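Local coordinates for Lmo0325 protein (Listeria monocytogenes EGD-e, PDB 4RYK) that probably binds DNA as a transcriptional regulator of the Rgg type, joining a helix-turn-helix domain to an all-helical C-terminal domain, at residues 99-102 with 103-107; 204-207 with 208-212. All blocks are in the same frame, centred on the assembly; numbering follows the deposited sequence.

Interaction 1 (99-102 with 103-107); sequences QALL and DKITL
With CG of Gln99 anti to the backbone N (chi1 177°) and the chain then bent at its second torsion, the amide of Gln99 folds forward along the helix toward Asp103, whose own CG lies beside its backbone N. The setting is an amphipathic stretch of two to three turns in the alpha-helix 95-108, in the TPR-like Rgg C-terminal domain. NE2 of Gln99 donates to OD1 of Asp103 at 2.8 Å. The acceptor lies in the amide plane, yet the donor stands above the carboxylate plane, and the two planes are 47° apart. Glutamine suits this partly solvent-facing side because it is long enough to reach a carboxylate one turn on, and both groups can stay hydrated there.

The backbone runs in regular i to i+4 bonds, among them Asp103 N to Gln99 O and, at 2.9 Å, Lys104 N to Ala100 O. Small Ala100 and long Lys104 face solvent. Lys104 bends back at its last two torsions, laying NZ 3.8 Å from CD1 of Leu101, so its end lies along the edge of the apolar side. There CD1 of Leu101 approaches CG2 of Ile105 at 4.3 Å. These branched aliphatic residues suit a buried stripe: Leu101 packs on Phe82 and Leu89 of helix 82-91, while Leu102 and Ile105 lean on helix 113-132.

Thr106 belongs to the border of that stripe. Its methyl and hydroxyl let it serve both surroundings, and Leu102 O takes the backbone N of Thr106 at 3.0 Å and, more weakly, its OG1 at 3.1 Å.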
loop_
_atom_site.group_PDB
_atom_site.type_symbol
_atom_site.label_atom_id
_atom_site.label_comp_id
_atom_site.label_asym_id
_atom_site.label_seq_id
_atom_site.Cartn_x
_atom_site.Cartn_y
_atom_site.Cartn_z
ATOM N N GLN A 99 -24.608 -14.893 -4.021
ATOM C CA GLN A 99 -26.041 -14.626 -3.961
ATOM C C GLN A 99 -26.398 -13.920 -2.638
ATOM O O GLN A 99 -27.232 -13.012 -2.614
ATOM C CB GLN A 99 -26.835 -15.917 -4.101
ATOM C CG GLN A 99 -28.339 -15.762 -3.979
ATOM C CD GLN A 99 -28.911 -14.954 -5.123
ATOM O OE1 GLN A 99 -28.736 -15.285 -6.298
ATOM N NE2 GLN A 99 -29.591 -13.875 -4.780
ATOM N N ALA A 100 -25.746 -14.321 -1.561
ATOM C CA ALA A 100 -25.926 -13.657 -0.252
ATOM C C ALA A 100 -25.405 -12.219 -0.274
ATOM O O ALA A 100 -26.048 -11.280 0.216
ATOM C CB ALA A 100 -25.209 -14.463 0.839
ATOM N N LEU A 101 -24.236 -12.026 -0.861
ATOM C CA LEU A 101 -23.774 -10.666 -1.048
ATOM C C LEU A 101 -24.780 -9.857 -1.876
ATOM O O LEU A 101 -25.064 -8.700 -1.566
ATOM C CB LEU A 101 -22.412 -10.660 -1.689
ATOM C CG LEU A 101 -21.819 -9.278 -1.895
ATOM C CD1 LEU A 101 -21.625 -8.584 -0.565
ATOM C CD2 LEU A 101 -20.503 -9.383 -2.610
ATOM N N LEU A 102 -25.344 -10.467 -2.906
ATOM C CA LEU A 102 -26.343 -9.785 -3.720
ATOM C C LEU A 102 -27.593 -9.438 -2.933
ATOM O O LEU A 102 -28.064 -8.320 -3.013
ATOM C CB LEU A 102 -26.707 -10.623 -4.923
ATOM C CG LEU A 102 -27.790 -10.115 -5.861
ATOM C CD1 LEU A 102 -27.473 -8.706 -6.346
ATOM C CD2 LEU A 102 -27.876 -11.081 -7.029
ATOM N N ASP A 103 -28.121 -10.386 -2.168
ATOM C CA ASP A 103 -29.271 -10.128 -1.276
ATOM C C ASP A 103 -29.018 -8.978 -0.302
ATOM O O ASP A 103 -29.889 -8.136 -0.093
ATOM C CB ASP A 103 -29.634 -11.378 -0.462
ATOM C CG ASP A 103 -30.153 -12.563 -1.342
ATOM O OD1 ASP A 103 -30.471 -12.427 -2.542
ATOM O OD2 ASP A 103 -30.255 -13.679 -0.818
ATOM N N LYS A 104 -27.836 -8.943 0.297
ATOM C CA LYS A 104 -27.525 -7.879 1.251
ATOM C C LYS A 104 -27.573 -6.504 0.603
ATOM O O LYS A 104 -28.344 -5.656 1.027
ATOM C CB LYS A 104 -26.157 -8.106 1.891
ATOM C CG LYS A 104 -25.631 -6.916 2.695
ATOM C CD LYS A 104 -24.617 -7.318 3.759
ATOM C CE LYS A 104 -23.338 -7.893 3.173
ATOM N NZ LYS A 104 -22.383 -6.826 2.757
ATOM N N ILE A 105 -26.775 -6.288 -0.441
ATOM C CA ILE A 105 -26.716 -4.973 -1.077
ATOM C C ILE A 105 -28.051 -4.577 -1.697
ATOM O O ILE A 105 -28.354 -3.404 -1.855
ATOM C CB ILE A 105 -25.572 -4.840 -2.125
ATOM C CG1 ILE A 105 -25.853 -5.614 -3.386
ATOM C CG2 ILE A 105 -24.233 -5.315 -1.575
ATOM C CD1 ILE A 105 -24.666 -5.597 -4.309
ATOM N N THR A 106 -28.843 -5.565 -2.050
ATOM C CA THR A 106 -30.196 -5.320 -2.480
ATOM C C THR A 106 -31.060 -4.669 -1.388
ATOM O O THR A 106 -31.864 -3.800 -1.702
ATOM C CB THR A 106 -30.830 -6.628 -2.991
ATOM O OG1 THR A 106 -30.453 -6.806 -4.359
ATOM C CG2 THR A 106 -32.339 -6.608 -2.887
ATOM N N LEU A 107 -30.911 -5.078 -0.125
ATOM C CA LEU A 107 -31.747 -4.510 0.957
ATOM C C LEU A 107 -31.450 -3.032 1.267
ATOM O O LEU A 107 -32.340 -2.281 1.646
ATOM C CB LEU A 107 -31.669 -5.363 2.223
ATOM C CG LEU A 107 -32.163 -6.783 1.974
ATOM C CD1 LEU A 107 -32.103 -7.556 3.283
ATOM C CD2 LEU A 107 -33.565 -6.810 1.346
#

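Interaction 2 (204-207 with 208-212); sequences CHLF and ANLTD
Ala208 meets Cys204 first: its backbone N bonds to Cys204 O at 2.8 Å, and its methyl CB rests 3.4 Å from the same oxygen. A small side chain suits a buried place where Ala208 touches Val248 of helix 243-259.

Asn209 comes next, on the exposed side. Its N bonds to His205 O, while its amide leans back toward the imidazole of His205, CG lying above one ring face near the rim. ND2 of Asn209 is 3.3 Å from NE2 of His205, with the amide and ring planes 69° apart. The ring gets there because CG of His205 is anti to its backbone N (chi1 177°), which turns it outward from the helix, with NE2 on the Asn209 side. Both polar groups can remain solvated on this exposed side.

Leu210 then returns to the apolar side. Its N reaches Leu206 O at 3.0 Å nearly in line with the carbonyl, and its CG packs 4.1 Å from CD1 of Leu206. Both leucines face helix 176-193, Leu206 on Met186 and Leu210 on Tyr183.

Thr211 follows. Its OG1, set beside its own backbone N, donates to Phe207 O at 2.7 Å; Thr211 N bonds to that oxygen at 3.0 Å from the opposite face of the carbonyl plane. Phe207, whose ring stands edge-to-face with Tyr190, thus gives the hydroxyl proton of a buried residue an acceptor within the helix. Last comes Asp212, whose OD2 bonds to Tyr252 OH. Packed against neighbours on several sides, helix 197-216 is an inner element of the helical-repeat architecture expected of a TPR-like Rgg C-terminal domain.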
loop_
_atom_site.group_PDB
_atom_site.type_symbol
_atom_site.label_atom_id
_atom_site.label_comp_id
_atom_site.label_asym_id
_atom_site.label_seq_id
_atom_site.Cartn_x
_atom_site.Cartn_y
_atom_site.Cartn_z
ATOM N N CYS A 204 -1.497 -2.326 -12.194
ATOM C CA CYS A 204 -0.622 -3.415 -12.601
ATOM C C CYS A 204 -1.379 -4.677 -12.904
ATOM O O CYS A 204 -1.187 -5.293 -13.943
ATOM C CB CYS A 204 0.429 -3.739 -11.552
ATOM S SG CYS A 204 1.760 -2.504 -11.422
ATOM N N HIS A 205 -2.253 -5.040 -11.989
ATOM C CA HIS A 205 -3.099 -6.185 -12.148
ATOM C C HIS A 205 -3.959 -6.100 -13.424
ATOM O O HIS A 205 -4.100 -7.064 -14.161
ATOM C CB HIS A 205 -3.991 -6.257 -10.930
ATOM C CG HIS A 205 -4.980 -7.354 -10.991
ATOM N ND1 HIS A 205 -4.647 -8.664 -10.753
ATOM C CD2 HIS A 205 -6.299 -7.349 -11.297
ATOM C CE1 HIS A 205 -5.720 -9.425 -10.890
ATOM N NE2 HIS A 205 -6.738 -8.649 -11.224
ATOM N N LEU A 206 -4.576 -4.957 -13.652
ATOM C CA LEU A 206 -5.419 -4.810 -14.826
ATOM C C LEU A 206 -4.550 -4.910 -16.085
ATOM O O LEU A 206 -4.913 -5.593 -17.037
ATOM C CB LEU A 206 -6.088 -3.454 -14.801
ATOM C CG LEU A 206 -6.816 -3.078 -16.107
ATOM C CD1 LEU A 206 -7.849 -4.147 -16.438
ATOM C CD2 LEU A 206 -7.486 -1.735 -16.004
ATOM N N PHE A 207 -3.410 -4.230 -16.118
ATOM C CA PHE A 207 -2.573 -4.233 -17.309
ATOM C C PHE A 207 -2.031 -5.632 -17.587
ATOM O O PHE A 207 -1.868 -6.019 -18.755
ATOM C CB PHE A 207 -1.384 -3.292 -17.190
ATOM C CG PHE A 207 -1.720 -1.817 -17.237
ATOM C CD1 PHE A 207 -2.615 -1.310 -18.147
ATOM C CD2 PHE A 207 -1.089 -0.943 -16.385
ATOM C CE1 PHE A 207 -2.880 0.037 -18.203
ATOM C CE2 PHE A 207 -1.347 0.399 -16.428
ATOM C CZ PHE A 207 -2.266 0.892 -17.348
ATOM N N ALA A 208 -1.700 -6.370 -16.525
ATOM C CA ALA A 208 -1.290 -7.782 -16.671
ATOM C C ALA A 208 -2.380 -8.609 -17.325
ATOM O O ALA A 208 -2.112 -9.342 -18.270
ATOM C CB ALA A 208 -0.987 -8.382 -15.333
ATOM N N ASN A 209 -3.609 -8.460 -16.827
ATOM C CA ASN A 209 -4.764 -9.177 -17.401
ATOM C C ASN A 209 -5.017 -8.885 -18.851
ATOM O O ASN A 209 -5.296 -9.797 -19.635
ATOM C CB ASN A 209 -6.047 -8.924 -16.620
ATOM C CG ASN A 209 -6.074 -9.660 -15.293
ATOM O OD1 ASN A 209 -5.243 -10.505 -15.006
ATOM N ND2 ASN A 209 -7.049 -9.344 -14.486
ATOM N N LEU A 210 -4.931 -7.617 -19.215
ATOM C CA LEU A 210 -5.126 -7.243 -20.615
ATOM C C LEU A 210 -4.020 -7.776 -21.514
ATOM O O LEU A 210 -4.289 -8.256 -22.625
ATOM C CB LEU A 210 -5.134 -5.745 -20.765
ATOM C CG LEU A 210 -6.308 -5.040 -20.110
ATOM C CD1 LEU A 210 -6.162 -3.534 -20.332
ATOM C CD2 LEU A 210 -7.648 -5.551 -20.647
ATOM N N THR A 211 -2.776 -7.688 -21.036
ATOM C CA THR A 211 -1.651 -8.131 -21.829
ATOM C C THR A 211 -1.839 -9.616 -22.116
ATOM O O THR A 211 -1.641 -10.081 -23.238
ATOM C CB THR A 211 -0.324 -7.878 -21.119
ATOM O OG1 THR A 211 -0.171 -6.485 -20.824
ATOM C CG2 THR A 211 0.822 -8.299 -21.944
ATOM N N ASP A 212 -2.194 -10.357 -21.080
ATOM C CA ASP A 212 -2.408 -11.793 -21.179
ATOM C C ASP A 212 -3.483 -12.074 -22.222
ATOM O O ASP A 212 -3.313 -12.922 -23.110
ATOM C CB ASP A 212 -2.835 -12.356 -19.818
ATOM C CG ASP A 212 -3.021 -13.875 -19.837
ATOM O OD1 ASP A 212 -4.056 -14.341 -20.337
ATOM O OD2 ASP A 212 -2.145 -14.612 -19.345
#

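Both contacts are i to i+4 arrangements within one helix of the Rgg-type C-terminal domain, but they sit at different depths. Interaction 1, on helix 95-108, is about 21 Å from the centre of the chain and partly buried; interaction 2, on helix 197-216, is about 12 Å from it and mostly buried. Their centres are 29 Å apart and their nearest atoms about 16 Å, so they do not touch. Both have a threonine next to last whose hydroxyl turns back to the helix backbone, weakly in 103-107 and firmly in 208-212. A PEG molecule, probably from crystallisation, lies about 5 Å from the Leu210 side chain; the glycan seen in the structure is bound elsewhere, around Thr30 to Ser34.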